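Local coordinates for cellulose hydrolase (Bacillus licheniformis, PDB 4YZT), which hydrolyses internal beta-1,4-glycosidic bonds of cellulose, as an endo-beta-1,4-glucanase of glycoside hydrolase family 5, at residues P33-G38 with P301-N306; D42-E47 with P74-S79; S70-V75 with Y110-I115; T221-S226 with I269-T274. One frame throughout, in Å; residues are numbered along the deposited sequence.

Interaction 1: P33-G38 with P301-N306. With BGC (beta-D-glucopyranose), chain B; BGC (beta-D-glucopyranose), chain C.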
# COMPACT_ATOMS: atom_id res chain seq x y z
N PRO A 33 -11.52 9.82 -0.44
CA PRO A 33 -10.69 8.61 -0.46
C PRO A 33 -11.10 7.54 0.54
O PRO A 33 -11.68 7.84 1.58
CB PRO A 33 -9.30 9.15 -0.10
CG PRO A 33 -9.59 10.23 0.89
CD PRO A 33 -10.94 10.84 0.45
N GLY A 34 -10.74 6.29 0.25
CA GLY A 34 -11.07 5.18 1.13
C GLY A 34 -9.85 4.57 1.79
O GLY A 34 -8.71 4.85 1.40
N TRP A 35 -10.09 3.72 2.79
CA TRP A 35 -9.01 3.06 3.53
C TRP A 35 -9.41 1.64 3.92
O TRP A 35 -10.56 1.41 4.31
CB TRP A 35 -8.68 3.88 4.77
CG TRP A 35 -7.72 3.30 5.76
CD1 TRP A 35 -6.35 3.47 5.78
CD2 TRP A 35 -8.04 2.55 6.94
NE1 TRP A 35 -5.81 2.84 6.88
CE2 TRP A 35 -6.83 2.27 7.61
CE3 TRP A 35 -9.23 2.06 7.48
CZ2 TRP A 35 -6.78 1.55 8.80
CZ3 TRP A 35 -9.18 1.32 8.66
CH2 TRP A 35 -7.96 1.06 9.29
N ASN A 36 -8.48 0.69 3.81
CA ASN A 36 -8.75 -0.71 4.16
C ASN A 36 -8.35 -1.06 5.58
O ASN A 36 -7.26 -0.69 6.03
CB ASN A 36 -7.98 -1.66 3.22
CG ASN A 36 -8.66 -1.85 1.88
OD1 ASN A 36 -9.40 -2.83 1.67
ND2 ASN A 36 -8.37 -0.95 0.94
N LEU A 37 -9.22 -1.79 6.28
CA LEU A 37 -8.87 -2.37 7.58
C LEU A 37 -8.20 -3.72 7.33
O LEU A 37 -8.78 -4.78 7.57
CB LEU A 37 -10.11 -2.55 8.48
CG LEU A 37 -9.88 -3.03 9.92
CD1 LEU A 37 -9.29 -1.94 10.82
CD2 LEU A 37 -11.18 -3.55 10.52
N GLY A 38 -6.97 -3.68 6.83
CA GLY A 38 -6.30 -4.89 6.38
C GLY A 38 -5.81 -5.79 7.50
O GLY A 38 -5.63 -5.34 8.64
N PRO A 301 -10.64 5.57 -5.04
CA PRO A 301 -9.42 4.87 -4.61
C PRO A 301 -9.46 4.47 -3.14
O PRO A 301 -9.63 5.33 -2.26
CB PRO A 301 -8.32 5.92 -4.87
CG PRO A 301 -9.02 7.25 -4.69
CD PRO A 301 -10.49 7.03 -5.00
N MET A 302 -9.32 3.17 -2.88
CA MET A 302 -9.29 2.70 -1.50
C MET A 302 -7.90 2.17 -1.14
O MET A 302 -7.40 1.22 -1.75
CB MET A 302 -10.37 1.62 -1.28
CG MET A 302 -11.77 2.09 -1.73
SD MET A 302 -13.17 1.15 -1.07
CE MET A 302 -13.22 1.77 0.61
N TRP A 303 -7.27 2.79 -0.14
CA TRP A 303 -5.85 2.58 0.20
C TRP A 303 -5.63 1.27 0.97
O TRP A 303 -6.32 1.03 1.97
CB TRP A 303 -5.37 3.77 1.04
CG TRP A 303 -3.91 4.09 1.09
CD1 TRP A 303 -2.90 3.59 0.32
CD2 TRP A 303 -3.30 5.04 1.98
NE1 TRP A 303 -1.69 4.17 0.68
CE2 TRP A 303 -1.92 5.07 1.69
CE3 TRP A 303 -3.79 5.88 2.98
CZ2 TRP A 303 -1.02 5.89 2.39
CZ3 TRP A 303 -2.90 6.70 3.67
CH2 TRP A 303 -1.54 6.68 3.37
N TRP A 304 -4.70 0.44 0.52
CA TRP A 304 -4.40 -0.79 1.27
C TRP A 304 -3.45 -0.50 2.41
O TRP A 304 -2.32 -0.04 2.22
CB TRP A 304 -3.81 -1.89 0.37
CG TRP A 304 -3.54 -3.15 1.17
CD1 TRP A 304 -2.32 -3.66 1.52
CD2 TRP A 304 -4.52 -4.04 1.73
NE1 TRP A 304 -2.48 -4.81 2.27
CE2 TRP A 304 -3.82 -5.07 2.41
CE3 TRP A 304 -5.92 -4.07 1.72
CZ2 TRP A 304 -4.48 -6.11 3.06
CZ3 TRP A 304 -6.57 -5.10 2.37
CH2 TRP A 304 -5.85 -6.11 3.04
N ASP A 305 -3.93 -0.80 3.61
CA ASP A 305 -3.15 -0.63 4.82
C ASP A 305 -3.24 -1.92 5.64
O ASP A 305 -4.29 -2.24 6.21
CB ASP A 305 -3.68 0.58 5.60
CG ASP A 305 -2.83 0.93 6.81
OD1 ASP A 305 -1.92 0.15 7.15
OD2 ASP A 305 -3.07 2.00 7.42
N ASN A 306 -2.16 -2.69 5.68
CA ASN A 306 -2.19 -3.94 6.43
C ASN A 306 -1.89 -3.78 7.92
O ASN A 306 -1.81 -4.76 8.65
CB ASN A 306 -1.24 -4.97 5.81
CG ASN A 306 0.24 -4.61 5.98
OD1 ASN A 306 0.60 -3.59 6.58
ND2 ASN A 306 1.11 -5.46 5.44
C2 BGC B . -1.04 -8.20 3.11
C3 BGC B . -0.05 -9.11 3.76
C4 BGC B . -0.66 -10.44 4.04
C5 BGC B . -1.25 -11.05 2.78
C6 BGC B . -1.91 -12.36 3.10
C1 BGC B . -1.62 -8.83 1.87
O2 BGC B . -0.46 -6.92 2.78
O3 BGC B . 0.47 -8.47 4.97
O4 BGC B . 0.31 -11.42 4.59
O5 BGC B . -2.23 -10.15 2.14
O6 BGC B . -2.28 -13.03 1.90
C2 BGC C . -5.00 -8.87 -1.39
C3 BGC C . -4.49 -8.41 -0.07
C4 BGC C . -3.03 -8.46 -0.01
C5 BGC C . -2.46 -7.59 -1.14
C6 BGC C . -0.97 -7.44 -1.17
C1 BGC C . -4.31 -7.98 -2.39
O1 BGC C . -4.87 -7.92 -3.66
O2 BGC C . -6.44 -8.65 -1.53
O3 BGC C . -5.10 -9.17 1.07
O4 BGC C . -2.60 -7.97 1.32
O5 BGC C . -2.89 -8.20 -2.40
O6 BGC C . -0.42 -8.71 -1.47
O HOH W 1 -7.54 6.23 -0.80
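Gly-34 and Trp-35 pair in parallel with Met-302 and Trp-303, and backbone bonds run in both directions. Gly-34 N donates to Pro-301 O, Trp-303 N to Gly-34 O, and Asn-36 N to Trp-303 O. One water bridges Gly-34 O and Pro-301 O. Gly-34 leaves room for the methyl group of Met-302, whose CE lies 4.1 Å from Gly-34 CA.

Two side chains add polar bonds. The amide of Asn-36 turns back on the neighbouring strand: ND2 reaches Trp-303 O at 3.0 Å from well above the carbonyl plane, giving that oxygen a second donor beside Asn-36 N. ND2 also bonds Gly-270 O, and OD1 is held by Arg-72. On the sheet face of both strand tryptophans, Trp-35 NE1 donates from its ring edge to Asp-305 OD2 at 2.9 Å, with ring and carboxylate planes 88° apart. Phe-311 N also binds this oxygen.

Apolar packing centres on Trp-304. Its CE3 meets Asn-36 CB at 3.5 Å, and Gly-38 CA touches CH2 at 3.6 Å. One indole face lies against C3 of a glucose.

Hydrogen bonds hold the next sugar: Trp-304 NE1 donates to its O2 at 3.0 Å and Asn-306 ND2 to its O3 at 3.1 Å, while Asn-306 OD1 takes Asn-308 N.

This pairing of first and last strands closes the parallel (beta/alpha)8 TIM barrel, its C-terminal ends opening into the glycan site.

Interaction 2: D42-E47 with P74-S79. With EDO (1,2-ethanediol), chain D.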
# COMPACT_ATOMS: atom_id res chain seq x y z
N ASP A 42 -9.93 -10.27 8.10
CA ASP A 42 -9.51 -11.12 6.98
C ASP A 42 -8.37 -12.07 7.38
O ASP A 42 -7.98 -12.91 6.58
CB ASP A 42 -9.06 -10.29 5.77
CG ASP A 42 -8.14 -9.13 6.16
OD1 ASP A 42 -8.44 -8.46 7.17
OD2 ASP A 42 -7.13 -8.89 5.46
N ALA A 43 -7.86 -11.93 8.60
CA ALA A 43 -6.76 -12.81 9.02
C ALA A 43 -7.22 -14.25 9.22
O ALA A 43 -8.41 -14.54 9.37
CB ALA A 43 -6.11 -12.27 10.32
N VAL A 44 -6.24 -15.15 9.26
CA VAL A 44 -6.45 -16.59 9.19
C VAL A 44 -5.72 -17.30 10.32
O VAL A 44 -4.50 -17.16 10.43
CB VAL A 44 -5.96 -17.16 7.82
CG1 VAL A 44 -6.01 -18.68 7.80
CG2 VAL A 44 -6.78 -16.59 6.68
N PRO A 45 -6.43 -18.08 11.14
CA PRO A 45 -7.85 -18.48 10.98
C PRO A 45 -8.89 -17.46 11.47
O PRO A 45 -10.07 -17.60 11.14
CB PRO A 45 -7.94 -19.76 11.83
CG PRO A 45 -6.89 -19.56 12.90
CD PRO A 45 -5.76 -18.84 12.21
N THR A 46 -8.48 -16.47 12.25
CA THR A 46 -9.47 -15.55 12.79
C THR A 46 -8.90 -14.15 13.04
O THR A 46 -7.70 -13.90 12.83
CB THR A 46 -10.08 -16.11 14.11
OG1 THR A 46 -11.23 -15.34 14.47
CG2 THR A 46 -9.06 -16.10 15.25
N GLU A 47 -9.77 -13.23 13.42
CA GLU A 47 -9.37 -11.88 13.72
C GLU A 47 -8.35 -11.89 14.85
O GLU A 47 -8.59 -12.46 15.91
CB GLU A 47 -10.58 -11.02 14.12
CG GLU A 47 -10.27 -9.53 14.27
CD GLU A 47 -11.43 -8.72 14.85
OE1 GLU A 47 -12.42 -9.32 15.33
OE2 GLU A 47 -11.35 -7.47 14.84
N PRO A 74 -12.32 -6.02 4.88
CA PRO A 74 -12.18 -7.39 4.37
C PRO A 74 -12.48 -8.40 5.46
O PRO A 74 -12.05 -8.22 6.61
CB PRO A 74 -10.71 -7.45 3.91
CG PRO A 74 -10.03 -6.35 4.57
CD PRO A 74 -11.06 -5.26 4.81
N VAL A 75 -13.22 -9.45 5.11
CA VAL A 75 -13.57 -10.50 6.07
C VAL A 75 -13.33 -11.88 5.46
O VAL A 75 -13.83 -12.19 4.37
CB VAL A 75 -15.03 -10.40 6.53
CG1 VAL A 75 -15.37 -11.56 7.46
CG2 VAL A 75 -15.30 -9.05 7.20
N THR A 76 -12.55 -12.69 6.16
CA THR A 76 -12.35 -14.07 5.76
C THR A 76 -13.27 -14.93 6.61
O THR A 76 -13.15 -14.97 7.84
CB THR A 76 -10.88 -14.47 5.91
OG1 THR A 76 -10.08 -13.63 5.06
CG2 THR A 76 -10.67 -15.94 5.53
N TRP A 77 -14.23 -15.59 5.96
CA TRP A 77 -15.28 -16.31 6.67
C TRP A 77 -14.91 -17.76 7.00
O TRP A 77 -15.45 -18.34 7.94
CB TRP A 77 -16.59 -16.27 5.84
CG TRP A 77 -17.08 -14.83 5.62
CD1 TRP A 77 -16.67 -13.97 4.63
CD2 TRP A 77 -18.02 -14.11 6.42
NE1 TRP A 77 -17.30 -12.76 4.78
CE2 TRP A 77 -18.14 -12.81 5.86
CE3 TRP A 77 -18.77 -14.42 7.56
CZ2 TRP A 77 -18.99 -11.84 6.39
CZ3 TRP A 77 -19.61 -13.46 8.08
CH2 TRP A 77 -19.72 -12.19 7.50
N ASP A 78 -13.97 -18.30 6.22
CA ASP A 78 -13.54 -19.71 6.24
C ASP A 78 -13.70 -20.50 7.55
O ASP A 78 -14.54 -21.42 7.64
CB ASP A 78 -12.07 -19.77 5.81
CG ASP A 78 -11.54 -21.19 5.68
OD1 ASP A 78 -12.20 -22.02 5.02
OD2 ASP A 78 -10.46 -21.47 6.25
N SER A 79 -12.93 -20.17 8.58
CA SER A 79 -12.91 -21.00 9.78
C SER A 79 -14.21 -20.88 10.57
O SER A 79 -14.46 -21.66 11.50
CB SER A 79 -11.72 -20.64 10.68
OG SER A 79 -11.97 -19.49 11.47
C1 EDO D . -2.12 -19.20 11.95
O1 EDO D . -2.16 -17.82 11.58
C2 EDO D . -0.75 -19.52 12.54
O2 EDO D . -0.48 -18.64 13.64
O HOH W 2 -11.04 -14.51 10.00
O HOH W 3 -11.37 -17.73 8.70
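Asp-42 and Thr-76 bury the most surface here, and they meet through a hydroxyl: Thr-76 OG1 donates to Asp-42 O at 2.7 Å, tilted about 30° from the carbonyl plane. With OG1 anti to its own carbonyl carbon (chi1 -61°), the threonine turns the hydroxyl to Asp-42 and sets its methyl group against Val-44, where the two CG2 atoms lie 4.1 Å apart. OG1 is also bonded to His-117 N, so one hydroxyl ties together three loops. A valine in place of Thr-76 would probably leave Asp-42 O and His-117 N without this shared partner and let the three loops shift.

Asp-42 runs alongside the ring of Pro-74, pointing the same way, with OD1 3.7 Å from Pro-74 CG. Its carboxylate is turned back on its own chain, where OD1 takes the N-H of Thr-40 and OD2 that of Asn-39. The two segments belong to the loops that follow the first and second strands of the TIM barrel, at the C-terminal, sugar-binding end; the side chain of Asp-42 comes within about 5 Å of a bound glucose.

Farther out, water fills in between the backbones. One molecule lies within bonding distance of Ala-43 O (2.7 Å) and Thr-76 O, with more acceptors about it than protons. A second accepts from Ser-79 N and lies 2.8 Å from Pro-45 O. Pro-45, after a cis peptide bond, packs against Ser-79; a bond from Ser-79 OG to Pro-45 O appears in one of two conformers and is doubtful.

Interaction 3: S70-V75 with Y110-I115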
# COMPACT_ATOMS: atom_id res chain seq x y z
N SER A 70 -14.60 6.69 3.16
CA SER A 70 -15.08 5.31 3.12
C SER A 70 -14.05 4.34 3.69
O SER A 70 -12.86 4.65 3.74
CB SER A 70 -15.44 4.91 1.68
OG SER A 70 -14.31 4.98 0.82
N VAL A 71 -14.53 3.19 4.16
CA VAL A 71 -13.65 2.14 4.63
C VAL A 71 -14.06 0.81 4.00
O VAL A 71 -15.24 0.55 3.77
CB VAL A 71 -13.64 2.00 6.18
CG1 VAL A 71 -13.26 3.33 6.83
CG2 VAL A 71 -14.99 1.52 6.71
N ARG A 72 -13.06 -0.00 3.69
CA ARG A 72 -13.28 -1.37 3.25
C ARG A 72 -12.92 -2.32 4.38
O ARG A 72 -11.85 -2.21 4.96
CB ARG A 72 -12.45 -1.68 2.00
CG ARG A 72 -12.53 -3.12 1.49
CD ARG A 72 -12.04 -3.10 0.06
NE ARG A 72 -12.08 -4.37 -0.69
CZ ARG A 72 -11.05 -5.20 -0.86
NH1 ARG A 72 -9.88 -4.98 -0.24
NH2 ARG A 72 -11.18 -6.28 -1.62
N ILE A 73 -13.83 -3.23 4.70
CA ILE A 73 -13.63 -4.18 5.79
C ILE A 73 -13.55 -5.58 5.21
O ILE A 73 -14.57 -6.26 5.03
CB ILE A 73 -14.76 -4.10 6.85
CG1 ILE A 73 -14.90 -2.67 7.39
CG2 ILE A 73 -14.51 -5.06 8.01
CD1 ILE A 73 -16.16 -2.44 8.22
N PRO A 74 -12.32 -6.02 4.88
CA PRO A 74 -12.18 -7.39 4.37
C PRO A 74 -12.48 -8.40 5.46
O PRO A 74 -12.05 -8.22 6.61
CB PRO A 74 -10.71 -7.45 3.91
CG PRO A 74 -10.03 -6.35 4.57
CD PRO A 74 -11.06 -5.26 4.81
N VAL A 75 -13.22 -9.45 5.11
CA VAL A 75 -13.57 -10.50 6.07
C VAL A 75 -13.33 -11.88 5.46
O VAL A 75 -13.83 -12.19 4.37
CB VAL A 75 -15.03 -10.40 6.53
CG1 VAL A 75 -15.37 -11.56 7.46
CG2 VAL A 75 -15.30 -9.05 7.20
N TYR A 110 -18.98 5.45 4.16
CA TYR A 110 -19.48 4.44 3.23
C TYR A 110 -18.60 3.22 3.49
O TYR A 110 -17.40 3.36 3.70
CB TYR A 110 -19.40 4.91 1.79
CG TYR A 110 -20.52 5.85 1.43
CD1 TYR A 110 -20.50 7.17 1.87
CD2 TYR A 110 -21.61 5.42 0.67
CE1 TYR A 110 -21.52 8.04 1.56
CE2 TYR A 110 -22.64 6.30 0.36
CZ TYR A 110 -22.58 7.60 0.81
OH TYR A 110 -23.59 8.48 0.51
N VAL A 111 -19.21 2.04 3.53
CA VAL A 111 -18.52 0.86 4.03
C VAL A 111 -18.62 -0.29 3.02
O VAL A 111 -19.71 -0.57 2.54
CB VAL A 111 -19.10 0.41 5.39
CG1 VAL A 111 -18.36 -0.83 5.91
CG2 VAL A 111 -19.04 1.56 6.43
N VAL A 112 -17.48 -0.92 2.70
CA VAL A 112 -17.45 -2.08 1.83
C VAL A 112 -17.23 -3.35 2.65
O VAL A 112 -16.20 -3.51 3.31
CB VAL A 112 -16.35 -1.96 0.76
CG1 VAL A 112 -16.25 -3.25 -0.09
CG2 VAL A 112 -16.63 -0.75 -0.12
N LEU A 113 -18.21 -4.26 2.61
CA LEU A 113 -18.08 -5.53 3.31
C LEU A 113 -17.91 -6.64 2.28
O LEU A 113 -18.66 -6.67 1.30
CB LEU A 113 -19.31 -5.79 4.19
CG LEU A 113 -19.42 -7.13 4.94
CD1 LEU A 113 -18.37 -7.26 6.05
CD2 LEU A 113 -20.83 -7.33 5.50
N ASN A 114 -16.93 -7.53 2.47
CA ASN A 114 -16.70 -8.55 1.43
C ASN A 114 -16.54 -9.97 1.95
O ASN A 114 -16.75 -10.24 3.14
CB ASN A 114 -15.48 -8.17 0.56
CG ASN A 114 -14.11 -8.48 1.20
OD1 ASN A 114 -14.00 -9.13 2.25
ND2 ASN A 114 -13.06 -8.04 0.53
N ILE A 115 -16.20 -10.87 1.03
CA ILE A 115 -15.63 -12.17 1.32
C ILE A 115 -14.19 -12.11 0.81
O ILE A 115 -13.96 -11.81 -0.36
CB ILE A 115 -16.41 -13.31 0.63
CG1 ILE A 115 -17.84 -13.42 1.19
CG2 ILE A 115 -15.65 -14.64 0.74
CD1 ILE A 115 -18.63 -14.62 0.67
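Ile-73 N donates to Val-112 O at 2.8 Å in a nearly straight bond (174°), the shortest between these two parallel strands. Val-71 bonds through both its N and its O, the N giving to Tyr-110 O and the O taking Val-112 N.

Beyond Ile-73 the regular backbone bonding lapses, and a side chain takes over. Asn-114, with CG between its own N and carbonyl carbon (chi1 79°), swings its amide across to the other strand, where OD1 accepts Val-75 N at 3.0 Å. The buried Asn-114 N has no partner in the model. Asn-114 ND2 sits over one face of the Arg-72 guanidinium, 3.4 Å from NH2 with the planes 88° apart; both are donors, and ND2 is bonded to His-116 ND1 instead, and weakly to Glu-158. A leucine in place of Asn-114 would probably leave Val-75 N and His-116 ND1 without these mates and loosen the strand ends.

The face with Val-71, Ile-73, Val-111 and Leu-113 is apolar. Ile-73 CD1 lies 3.6 Å from Val-111 CG1, and Val-75 CG2 meets Leu-113 CD1 at 3.7 Å. Helix 91-105 covers this layer, completing a beta-alpha-beta crossover of the TIM barrel.

On the opposite face Arg-72 extends past Val-112, its CG 4.0 Å from Val-112 CG1, to salt bridges with Glu-158 and Glu-271. With these two carboxylates and the amide oxygens of Asn-161 and Asn-36 as partners, the guanidinium is probably kept charged and fixed in rotation.

Interaction 4: T221-S226 with I269-T274. With BGC (beta-D-glucopyranose), chain C.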
# COMPACT_ATOMS: atom_id res chain seq x y z
N THR A 221 -14.97 -3.20 -9.96
CA THR A 221 -13.76 -3.04 -9.18
C THR A 221 -12.55 -3.70 -9.82
O THR A 221 -12.68 -4.64 -10.61
CB THR A 221 -13.95 -3.60 -7.74
OG1 THR A 221 -12.91 -3.10 -6.87
CG2 THR A 221 -13.97 -5.14 -7.75
N TYR A 222 -11.38 -3.16 -9.50
CA TYR A 222 -10.10 -3.81 -9.75
C TYR A 222 -9.14 -3.35 -8.66
O TYR A 222 -9.46 -2.43 -7.88
CB TYR A 222 -9.56 -3.49 -11.16
CG TYR A 222 -9.24 -2.03 -11.41
CD1 TYR A 222 -7.95 -1.54 -11.25
CD2 TYR A 222 -10.24 -1.14 -11.83
CE1 TYR A 222 -7.66 -0.20 -11.48
CE2 TYR A 222 -9.95 0.21 -12.06
CZ TYR A 222 -8.66 0.67 -11.89
OH TYR A 222 -8.35 1.99 -12.12
N HIS A 223 -7.99 -4.01 -8.58
CA HIS A 223 -6.92 -3.58 -7.68
C HIS A 223 -5.75 -3.10 -8.53
O HIS A 223 -5.56 -3.57 -9.67
CB HIS A 223 -6.48 -4.71 -6.75
CG HIS A 223 -7.57 -5.21 -5.84
ND1 HIS A 223 -7.41 -6.31 -5.03
CD2 HIS A 223 -8.83 -4.74 -5.62
CE1 HIS A 223 -8.53 -6.51 -4.34
NE2 HIS A 223 -9.40 -5.57 -4.69
N TYR A 224 -4.96 -2.19 -7.99
CA TYR A 224 -3.83 -1.66 -8.76
C TYR A 224 -2.58 -1.59 -7.92
O TYR A 224 -2.55 -0.85 -6.94
CB TYR A 224 -4.16 -0.27 -9.31
CG TYR A 224 -3.16 0.20 -10.34
CD1 TYR A 224 -3.25 -0.23 -11.67
CD2 TYR A 224 -2.11 1.06 -10.00
CE1 TYR A 224 -2.33 0.19 -12.63
CE2 TYR A 224 -1.20 1.50 -10.96
CZ TYR A 224 -1.31 1.06 -12.27
OH TYR A 224 -0.42 1.47 -13.24
N TYR A 225 -1.56 -2.34 -8.33
CA TYR A 225 -0.29 -2.38 -7.61
C TYR A 225 0.90 -2.34 -8.57
O TYR A 225 1.90 -3.03 -8.36
CB TYR A 225 -0.20 -3.63 -6.75
CG TYR A 225 -1.04 -3.67 -5.48
CD1 TYR A 225 -0.79 -2.79 -4.42
CD2 TYR A 225 -2.05 -4.62 -5.33
CE1 TYR A 225 -1.53 -2.85 -3.25
CE2 TYR A 225 -2.80 -4.70 -4.16
CZ TYR A 225 -2.53 -3.81 -3.12
OH TYR A 225 -3.27 -3.89 -1.96
N SER A 226 0.80 -1.54 -9.63
CA SER A 226 1.88 -1.47 -10.61
C SER A 226 2.73 -0.21 -10.47
O SER A 226 2.22 0.86 -10.15
CB SER A 226 1.31 -1.55 -12.03
OG SER A 226 0.68 -2.80 -12.21
N ILE A 269 -11.57 1.28 -7.00
CA ILE A 269 -10.25 0.66 -6.93
C ILE A 269 -10.12 0.15 -5.50
O ILE A 269 -9.84 0.92 -4.58
CB ILE A 269 -9.14 1.67 -7.27
CG1 ILE A 269 -9.36 2.25 -8.67
CG2 ILE A 269 -7.78 1.02 -7.20
CD1 ILE A 269 -8.75 3.62 -8.86
N GLY A 270 -10.41 -1.14 -5.30
CA GLY A 270 -10.55 -1.67 -3.95
C GLY A 270 -9.27 -1.68 -3.14
O GLY A 270 -9.31 -1.64 -1.90
N GLU A 271 -8.13 -1.75 -3.84
CA GLU A 271 -6.82 -1.69 -3.19
C GLU A 271 -5.79 -1.02 -4.09
O GLU A 271 -5.72 -1.32 -5.29
CB GLU A 271 -6.29 -3.09 -2.82
CG GLU A 271 -7.18 -3.91 -1.87
CD GLU A 271 -6.59 -5.27 -1.55
OE1 GLU A 271 -5.35 -5.42 -1.71
OE2 GLU A 271 -7.35 -6.18 -1.14
N TYR A 272 -4.98 -0.15 -3.50
CA TYR A 272 -3.78 0.41 -4.12
C TYR A 272 -2.84 0.82 -3.00
O TYR A 272 -3.26 0.95 -1.83
CB TYR A 272 -4.09 1.63 -5.01
CG TYR A 272 -4.33 2.87 -4.19
CD1 TYR A 272 -3.29 3.76 -3.92
CD2 TYR A 272 -5.58 3.12 -3.64
CE1 TYR A 272 -3.50 4.89 -3.12
CE2 TYR A 272 -5.81 4.25 -2.86
CZ TYR A 272 -4.76 5.12 -2.59
OH TYR A 272 -4.99 6.22 -1.79
N GLY A 273 -1.58 1.06 -3.34
CA GLY A 273 -0.64 1.62 -2.39
C GLY A 273 0.71 0.94 -2.42
O GLY A 273 0.88 -0.09 -3.08
N THR A 274 1.68 1.50 -1.71
CA THR A 274 2.98 0.86 -1.66
C THR A 274 2.96 -0.22 -0.60
O THR A 274 2.12 -0.22 0.30
CB THR A 274 4.13 1.88 -1.40
OG1 THR A 274 3.83 2.70 -0.27
CG2 THR A 274 4.32 2.76 -2.63
C2 BGC C . -5.00 -8.87 -1.39
C3 BGC C . -4.49 -8.41 -0.07
C4 BGC C . -3.03 -8.46 -0.01
C5 BGC C . -2.46 -7.59 -1.14
C6 BGC C . -0.97 -7.44 -1.17
C1 BGC C . -4.31 -7.98 -2.39
O1 BGC C . -4.87 -7.92 -3.66
O2 BGC C . -6.44 -8.65 -1.53
O3 BGC C . -5.10 -9.17 1.07
O4 BGC C . -2.60 -7.97 1.32
O5 BGC C . -2.89 -8.20 -2.40
O6 BGC C . -0.42 -8.71 -1.47
O HOH W 4 -0.72 1.01 -6.07
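Tyr-222 pairs in parallel with Ile-269, joining the sixth and seventh strands of the TIM barrel. Gly-270 N donates to Tyr-222 O at 3.0 Å through a bent bond, but Tyr-224 N goes to Glu-271 O, at 2.9 Å, one residue later than regular pairing would give; Gly-270 thus shifts the register by one. Past these bonds the backbones are joined by a water that accepts from Gly-273 N and donates to Tyr-224 O. A side chain on Gly-270 would press against the imidazole of His-223.

Glu-271 supplies acceptors at the sugar. The chain is extended beyond CG, which lies over the centre of the His-223 ring in a CH-pi contact, 10° off the normal, and carries the carboxylate on to the ligand. Glu-271 OE2 takes O2 of the glucose at 2.7 Å and is also salt-bridged to Arg-72. The hydroxyl of Tyr-225 donates to OE1 at 2.6 Å from the ring edge, although the position of that oxygen is less certain. His-223 ND1 has Glu-162 as its main partner and makes a weak hydrogen bond of 3.3 Å with O1 of the glucose, in which either could be the donor. A glutamate at the end of the seventh strand is where family 5 glycosidases carry their nucleophile, a role consistent with Glu-271.

On the other face of the sheet the phenol of Tyr-222 runs alongside Ile-269. Its buried OH, with no polar partner in the model, rests 3.6 Å from Ile-269 CG1.

How the interactions relate
Interactions 1, 3 and 4 each join neighbouring strands of the one barrel, and all are buried; interaction 2 ties the loops above it and reaches the surface at its outer end. Interactions 2 and 3 share Pro-74 and Val-75, where strand becomes loop. Interactions 1 and 4 adjoin through backbone bonds between strands 267-272 and 299-303, and both touch the same glucose. Arg-72 of interaction 3 reaches both, bonding Asn-36 OD1 and salt-bridging Glu-271. Chemistry follows place: strand pairing is regular in interaction 3 and disturbed at Gly-270 in interaction 4, charged and aromatic groups gather at the sugar, and interaction 2, without strand pairing, relies on hydroxyls and waters.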